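PDB 3OYX: malate synthase from Haloferax volcanii, which catalyses the magnesium-dependent Claisen condensation of acetyl-CoA with glyoxylate, and the hydrolysis that yields malate, in the glyoxylate cycle. Local coordinates for residues 227-232 with 254-259; 189-194 with 204-209. All coordinates share one frame; numbering follows the deposited sequence.

Contact 1: 227-232 with 254-259. With GLV (glyoxylic acid), chain B.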
loop_
_atom_site.group_PDB
_atom_site.type_symbol
_atom_site.label_atom_id
_atom_site.label_comp_id
_atom_site.label_asym_id
_atom_site.label_seq_id
_atom_site.Cartn_x
_atom_site.Cartn_y
_atom_site.Cartn_z
ATOM N N ALA A 227 -10.767 12.929 -1.311
ATOM C CA ALA A 227 -9.369 12.786 -1.671
ATOM C C ALA A 227 -9.100 13.564 -2.951
ATOM O O ALA A 227 -9.952 13.603 -3.840
ATOM C CB ALA A 227 -9.087 11.336 -1.901
ATOM N N VAL A 228 -7.950 14.226 -3.049
ATOM C CA VAL A 228 -7.596 15.109 -4.174
ATOM C C VAL A 228 -6.100 14.859 -4.404
ATOM O O VAL A 228 -5.361 14.806 -3.442
ATOM C CB VAL A 228 -7.882 16.631 -3.792
ATOM C CG1 VAL A 228 -7.251 17.623 -4.776
ATOM C CG2 VAL A 228 -9.354 16.894 -3.597
ATOM N N ASP A 229 -5.642 14.673 -5.638
ATOM C CA ASP A 229 -4.210 14.538 -5.966
ATOM C C ASP A 229 -3.484 15.857 -6.017
ATOM O O ASP A 229 -4.110 16.938 -6.122
ATOM C CB ASP A 229 -4.027 13.887 -7.333
ATOM C CG ASP A 229 -2.743 13.138 -7.431
ATOM O OD1 ASP A 229 -2.087 13.001 -6.377
ATOM O OD2 ASP A 229 -2.386 12.639 -8.519
ATOM N N GLY A 230 -2.162 15.787 -6.004
ATOM C CA GLY A 230 -1.374 16.983 -5.942
ATOM C C GLY A 230 -0.987 17.534 -7.288
ATOM O O GLY A 230 -1.469 17.075 -8.331
ATOM N N PRO A 231 -0.099 18.534 -7.267
ATOM C CA PRO A 231 0.201 19.357 -8.448
ATOM C C PRO A 231 0.801 18.505 -9.511
ATOM O O PRO A 231 1.564 17.598 -9.181
ATOM C CB PRO A 231 1.272 20.341 -7.971
ATOM C CG PRO A 231 1.637 19.940 -6.585
ATOM C CD PRO A 231 0.666 18.911 -6.072
ATOM N N TYR A 232 0.434 18.795 -10.750
ATOM C CA TYR A 232 1.009 18.184 -11.954
ATOM C C TYR A 232 1.696 19.336 -12.764
ATOM O O TYR A 232 1.025 20.069 -13.546
ATOM C CB TYR A 232 -0.103 17.490 -12.764
ATOM C CG TYR A 232 0.423 16.640 -13.883
ATOM C CD1 TYR A 232 0.709 15.276 -13.689
ATOM C CD2 TYR A 232 0.639 17.194 -15.158
ATOM C CE1 TYR A 232 1.224 14.480 -14.728
ATOM C CE2 TYR A 232 1.157 16.419 -16.187
ATOM C CZ TYR A 232 1.459 15.069 -15.975
ATOM O OH TYR A 232 1.969 14.332 -17.038
ATOM N N LEU A 254 -10.958 11.448 -7.074
ATOM C CA LEU A 254 -11.657 12.131 -8.178
ATOM C C LEU A 254 -11.302 13.611 -8.413
ATOM O O LEU A 254 -11.848 14.247 -9.313
ATOM C CB LEU A 254 -13.188 11.968 -8.066
ATOM C CG LEU A 254 -13.655 10.521 -7.958
ATOM C CD1 LEU A 254 -15.178 10.488 -7.764
ATOM C CD2 LEU A 254 -13.261 9.627 -9.168
ATOM N N GLY A 255 -10.431 14.183 -7.599
ATOM C CA GLY A 255 -10.111 15.591 -7.784
ATOM C C GLY A 255 -8.620 15.692 -7.943
ATOM O O GLY A 255 -7.914 14.803 -7.496
ATOM N N ILE A 256 -8.129 16.738 -8.591
ATOM C CA ILE A 256 -6.693 16.887 -8.651
ATOM C C ILE A 256 -6.395 18.349 -8.464
ATOM O O ILE A 256 -7.273 19.181 -8.628
ATOM C CB ILE A 256 -6.151 16.383 -9.995
ATOM C CG1 ILE A 256 -4.638 16.596 -10.084
ATOM C CG2 ILE A 256 -6.942 17.028 -11.183
ATOM C CD1 ILE A 256 -3.989 15.555 -10.964
ATOM N N TRP A 257 -5.162 18.652 -8.097
ATOM C CA TRP A 257 -4.661 20.022 -8.110
ATOM C C TRP A 257 -4.647 20.607 -9.558
ATOM O O TRP A 257 -4.481 19.861 -10.542
ATOM C CB TRP A 257 -3.257 19.954 -7.559
ATOM C CG TRP A 257 -2.702 21.175 -6.916
ATOM C CD1 TRP A 257 -2.406 22.381 -7.515
ATOM C CD2 TRP A 257 -2.247 21.276 -5.576
ATOM N NE1 TRP A 257 -1.825 23.232 -6.616
ATOM C CE2 TRP A 257 -1.695 22.570 -5.419
ATOM C CE3 TRP A 257 -2.213 20.379 -4.488
ATOM C CZ2 TRP A 257 -1.141 23.001 -4.207
ATOM C CZ3 TRP A 257 -1.694 20.821 -3.267
ATOM C CH2 TRP A 257 -1.163 22.113 -3.149
ATOM N N SER A 258 -4.846 21.917 -9.696
ATOM C CA SER A 258 -4.755 22.582 -11.005
ATOM C C SER A 258 -3.866 23.810 -10.802
ATOM O O SER A 258 -3.966 24.503 -9.780
ATOM C CB SER A 258 -6.108 23.026 -11.514
ATOM O OG SER A 258 -6.846 21.921 -11.970
ATOM N N LEU A 259 -2.961 24.033 -11.747
ATOM C CA LEU A 259 -2.007 25.101 -11.612
ATOM C C LEU A 259 -2.343 26.294 -12.517
ATOM O O LEU A 259 -1.806 27.368 -12.335
ATOM C CB LEU A 259 -0.629 24.545 -11.906
ATOM C CG LEU A 259 -0.078 23.651 -10.801
ATOM C CD1 LEU A 259 1.277 23.163 -11.208
ATOM C CD2 LEU A 259 0.033 24.469 -9.518
HETATM C C1 GLV B . 2.009 20.402 -2.412
HETATM O O1 GLV B . 2.241 21.292 -1.586
HETATM C C2 GLV B . 3.207 19.642 -2.794
HETATM O O2 GLV B . 3.131 18.881 -3.756
HETATM O O3 GLV B . 4.328 19.752 -2.034
HETATM O O HOH W 1 -12.240 12.313 -4.586
HETATM O O HOH W 2 -1.836 20.539 -11.289
#
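Val228 and Asp229 run alongside Gly255 and Ile256 in two neighbouring parallel strands of the TIM barrel, the short axes 4.2 Å apart at closest approach and splayed by 41°. Strands 226-229 and 255-258, with helix 238-249 between them in sequence, form one beta-alpha-beta unit. Asp229 supplies both backbone bonds of the pairing: its N donates to Gly255 O at 2.9 Å, and its O accepts from Trp257 N at 2.8 Å. On the face they share, Asp229 CB rests 3.9 Å from Ile256 CG1, the two side chains side by side and pointing the same way; Asp229 OD2 forms a salt bridge with Arg244. Further along the chain, Pro231 meets the indole of Trp257. With Trp257 CG swung away from its own N (chi1 -154°), the ring turns one face to the proline, whose CD lies over it toward the rim, 3.6 Å from CE3, in a CH-pi contact. The far end of the indole reaches the active site, CH2 standing 3.7 Å from C1 of glyoxylate, while NE1 is held by Thr16, an acetyl-CoA-binding residue. Replacing Trp257 with an alanine would probably open a gap against Pro231 and beside the glyoxylate, and leave Thr16 OG1 without its indole partner. Beyond it, Leu259 CD1 comes against the Tyr232 backbone. At the other end of the pair, where the strands drift apart, a water bridges them, donating to Ala227 O at 2.7 Å and accepting from Leu254 N at 2.9 Å.

Contact 2: 189-194 with 204-209. With MG (magnesium ion), chain D; GLV (glyoxylic acid), chain B.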
loop_
_atom_site.group_PDB
_atom_site.type_symbol
_atom_site.label_atom_id
_atom_site.label_comp_id
_atom_site.label_asym_id
_atom_site.label_seq_id
_atom_site.Cartn_x
_atom_site.Cartn_y
_atom_site.Cartn_z
ATOM N N GLY A 189 0.312 15.899 -1.610
ATOM C CA GLY A 189 1.297 16.878 -2.054
ATOM C C GLY A 189 2.542 16.137 -2.432
ATOM O O GLY A 189 3.508 16.051 -1.669
ATOM N N GLU A 190 2.497 15.592 -3.644
ATOM C CA GLU A 190 3.601 14.780 -4.166
ATOM C C GLU A 190 4.962 15.487 -4.149
ATOM O O GLU A 190 6.005 14.804 -4.123
ATOM C CB GLU A 190 3.320 14.224 -5.570
ATOM C CG GLU A 190 2.514 12.964 -5.546
ATOM C CD GLU A 190 1.046 13.236 -5.592
ATOM O OE1 GLU A 190 0.602 14.366 -5.274
ATOM O OE2 GLU A 190 0.308 12.307 -5.963
ATOM N N VAL A 191 4.973 16.817 -4.169
ATOM C CA VAL A 191 6.272 17.522 -4.210
ATOM C C VAL A 191 7.032 17.391 -2.871
ATOM O O VAL A 191 8.096 16.782 -2.816
ATOM C CB VAL A 191 6.186 19.000 -4.704
ATOM C CG1 VAL A 191 7.583 19.553 -4.902
ATOM C CG2 VAL A 191 5.469 19.038 -6.041
ATOM N N ASP A 192 6.500 17.958 -1.800
ATOM C CA ASP A 192 7.152 17.893 -0.532
ATOM C C ASP A 192 7.224 16.455 -0.060
ATOM O O ASP A 192 8.202 16.079 0.607
ATOM C CB ASP A 192 6.367 18.726 0.443
ATOM C CG ASP A 192 6.637 20.196 0.270
ATOM O OD1 ASP A 192 7.835 20.513 0.263
ATOM O OD2 ASP A 192 5.683 21.005 0.126
ATOM N N TYR A 193 6.248 15.632 -0.463
ATOM C CA TYR A 193 6.267 14.214 -0.099
ATOM C C TYR A 193 7.478 13.474 -0.659
ATOM O O TYR A 193 8.119 12.693 0.087
ATOM C CB TYR A 193 4.966 13.537 -0.504
ATOM C CG TYR A 193 4.806 12.059 -0.192
ATOM C CD1 TYR A 193 4.309 11.644 1.038
ATOM C CD2 TYR A 193 5.073 11.097 -1.171
ATOM C CE1 TYR A 193 4.132 10.288 1.330
ATOM C CE2 TYR A 193 4.888 9.755 -0.933
ATOM C CZ TYR A 193 4.400 9.344 0.334
ATOM O OH TYR A 193 4.238 7.991 0.586
ATOM N N THR A 194 7.834 13.762 -1.917
ATOM C CA THR A 194 9.013 13.185 -2.566
ATOM C C THR A 194 10.217 13.488 -1.758
ATOM O O THR A 194 11.003 12.594 -1.483
ATOM C CB THR A 194 9.218 13.697 -4.010
ATOM O OG1 THR A 194 8.133 13.213 -4.780
ATOM C CG2 THR A 194 10.525 13.122 -4.675
ATOM N N GLY A 204 14.416 13.828 -12.443
ATOM C CA GLY A 204 13.939 14.755 -11.399
ATOM C C GLY A 204 12.448 15.034 -11.593
ATOM O O GLY A 204 11.939 15.971 -10.987
ATOM N N GLU A 205 11.742 14.271 -12.452
ATOM C CA GLU A 205 10.250 14.342 -12.553
ATOM C C GLU A 205 9.683 13.580 -11.328
ATOM O O GLU A 205 10.353 12.730 -10.758
ATOM C CB GLU A 205 9.677 13.811 -13.894
ATOM C CG GLU A 205 9.183 12.327 -13.913
ATOM C CD GLU A 205 8.026 11.951 -14.932
ATOM O OE1 GLU A 205 6.810 12.268 -14.714
ATOM O OE2 GLU A 205 8.327 11.254 -15.935
ATOM N N LEU A 206 8.497 13.925 -10.849
ATOM C CA LEU A 206 8.012 13.288 -9.645
ATOM C C LEU A 206 7.721 11.781 -9.798
ATOM O O LEU A 206 7.079 11.345 -10.782
ATOM C CB LEU A 206 6.749 14.013 -9.192
ATOM C CG LEU A 206 6.934 15.402 -8.605
ATOM C CD1 LEU A 206 5.567 15.910 -8.237
ATOM C CD2 LEU A 206 7.932 15.471 -7.416
ATOM N N PRO A 207 8.099 10.968 -8.790
ATOM C CA PRO A 207 7.480 9.640 -8.884
ATOM C C PRO A 207 5.935 9.728 -8.885
ATOM O O PRO A 207 5.325 10.737 -8.437
ATOM C CB PRO A 207 7.940 8.928 -7.597
ATOM C CG PRO A 207 9.016 9.783 -7.018
ATOM C CD PRO A 207 8.747 11.185 -7.489
ATOM N N ALA A 208 5.322 8.635 -9.330
ATOM C CA ALA A 208 3.893 8.515 -9.435
ATOM C C ALA A 208 3.204 8.178 -8.086
ATOM O O ALA A 208 2.005 8.436 -7.899
ATOM C CB ALA A 208 3.585 7.493 -10.544
ATOM N N TRP A 209 3.947 7.584 -7.143
ATOM C CA TRP A 209 3.429 7.255 -5.787
ATOM C C TRP A 209 2.007 6.672 -5.786
ATOM O O TRP A 209 1.095 7.149 -5.095
ATOM C CB TRP A 209 3.429 8.504 -4.944
ATOM C CG TRP A 209 4.764 9.106 -4.720
ATOM C CD1 TRP A 209 5.191 10.337 -5.144
ATOM C CD2 TRP A 209 5.832 8.558 -3.923
ATOM N NE1 TRP A 209 6.471 10.580 -4.670
ATOM C CE2 TRP A 209 6.891 9.502 -3.936
ATOM C CE3 TRP A 209 5.993 7.364 -3.209
ATOM C CZ2 TRP A 209 8.085 9.295 -3.269
ATOM C CZ3 TRP A 209 7.193 7.148 -2.548
ATOM C CH2 TRP A 209 8.232 8.110 -2.586
HETATM MG MG MG D . 3.831 21.045 -0.556
HETATM C C1 GLV B . 2.009 20.402 -2.412
HETATM O O1 GLV B . 2.241 21.292 -1.586
HETATM C C2 GLV B . 3.207 19.642 -2.794
HETATM O O2 GLV B . 3.131 18.881 -3.756
HETATM O O3 GLV B . 4.328 19.752 -2.034
HETATM O O HOH W 3 4.518 22.855 -1.761
HETATM O O HOH W 4 3.331 22.369 0.967
#
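Tyr193 and Trp209 meet edge to face where the first turn of helix 190-196 lies against the loop that follows it. Placed opposite its own N (chi1 -180°), Tyr193 CG carries the phenol ring toward the loop and sets CE2 over the middle of the indole, 3.4 Å from Trp209 CD2; the planes stand 84° apart, a T-shaped pair. Pro207 CB covers the opposite indole face nearer its rim, so the tryptophan is sandwiched. Its rotation is fixed by a third contact, at the ring edge: Trp209 NE1 donates to Thr194 OG1 at 3.1 Å, nearly straight at 169° and close to the ring plane. Turned to lie beside its own backbone N, the same hydroxyl donates a hydrogen bond to Glu190 O at 2.7 Å, a carbonyl that also receives the helical bond from Thr194 N. Thr194 OG1 links the loop to the helix backbone, and Pro207 CD packs against it at 3.4 Å. Leu206 packs alongside, its CD1 3.8 Å from Val191 CG2 in a right-angled crossing and close to Glu190 CB.

The helix start that this loop packs against carries the substrate. Val191 N donates to glyoxylate O2 at 2.8 Å, Asp192 N binds O3 of the same carboxylate, and Asp192 OD2 coordinates magnesium at 2.0 Å, a metal that Glu158 also binds. Helix 190-196 springs from strand 183-188; helix 389-393 packs on Val191 and Asp192, Leu212 of helix 210-223 touches Tyr193, and His214 and Lys251 of a neighbouring subunit approach Tyr193 and Trp209.

Along the chain contact 2 closes before contact 1 opens, and their centres lie 13 Å apart. Strand 183-188, which leads into the helix of contact 2, is the barrel neighbour of strand 226-229 in contact 1; helix 210-223 spans the chain between the two contacts. They touch directly where Pro231 packs on Val191 and where the carboxylates of Glu190 and Asp229, like charges lying close, both form salt bridges to Arg244. Both contacts also reach the glyoxylate, one with an indole and a proline, the other with backbone N-H groups and a magnesium ligand. Successive units of a TIM barrel thus bring separate parts of the chain to one active site.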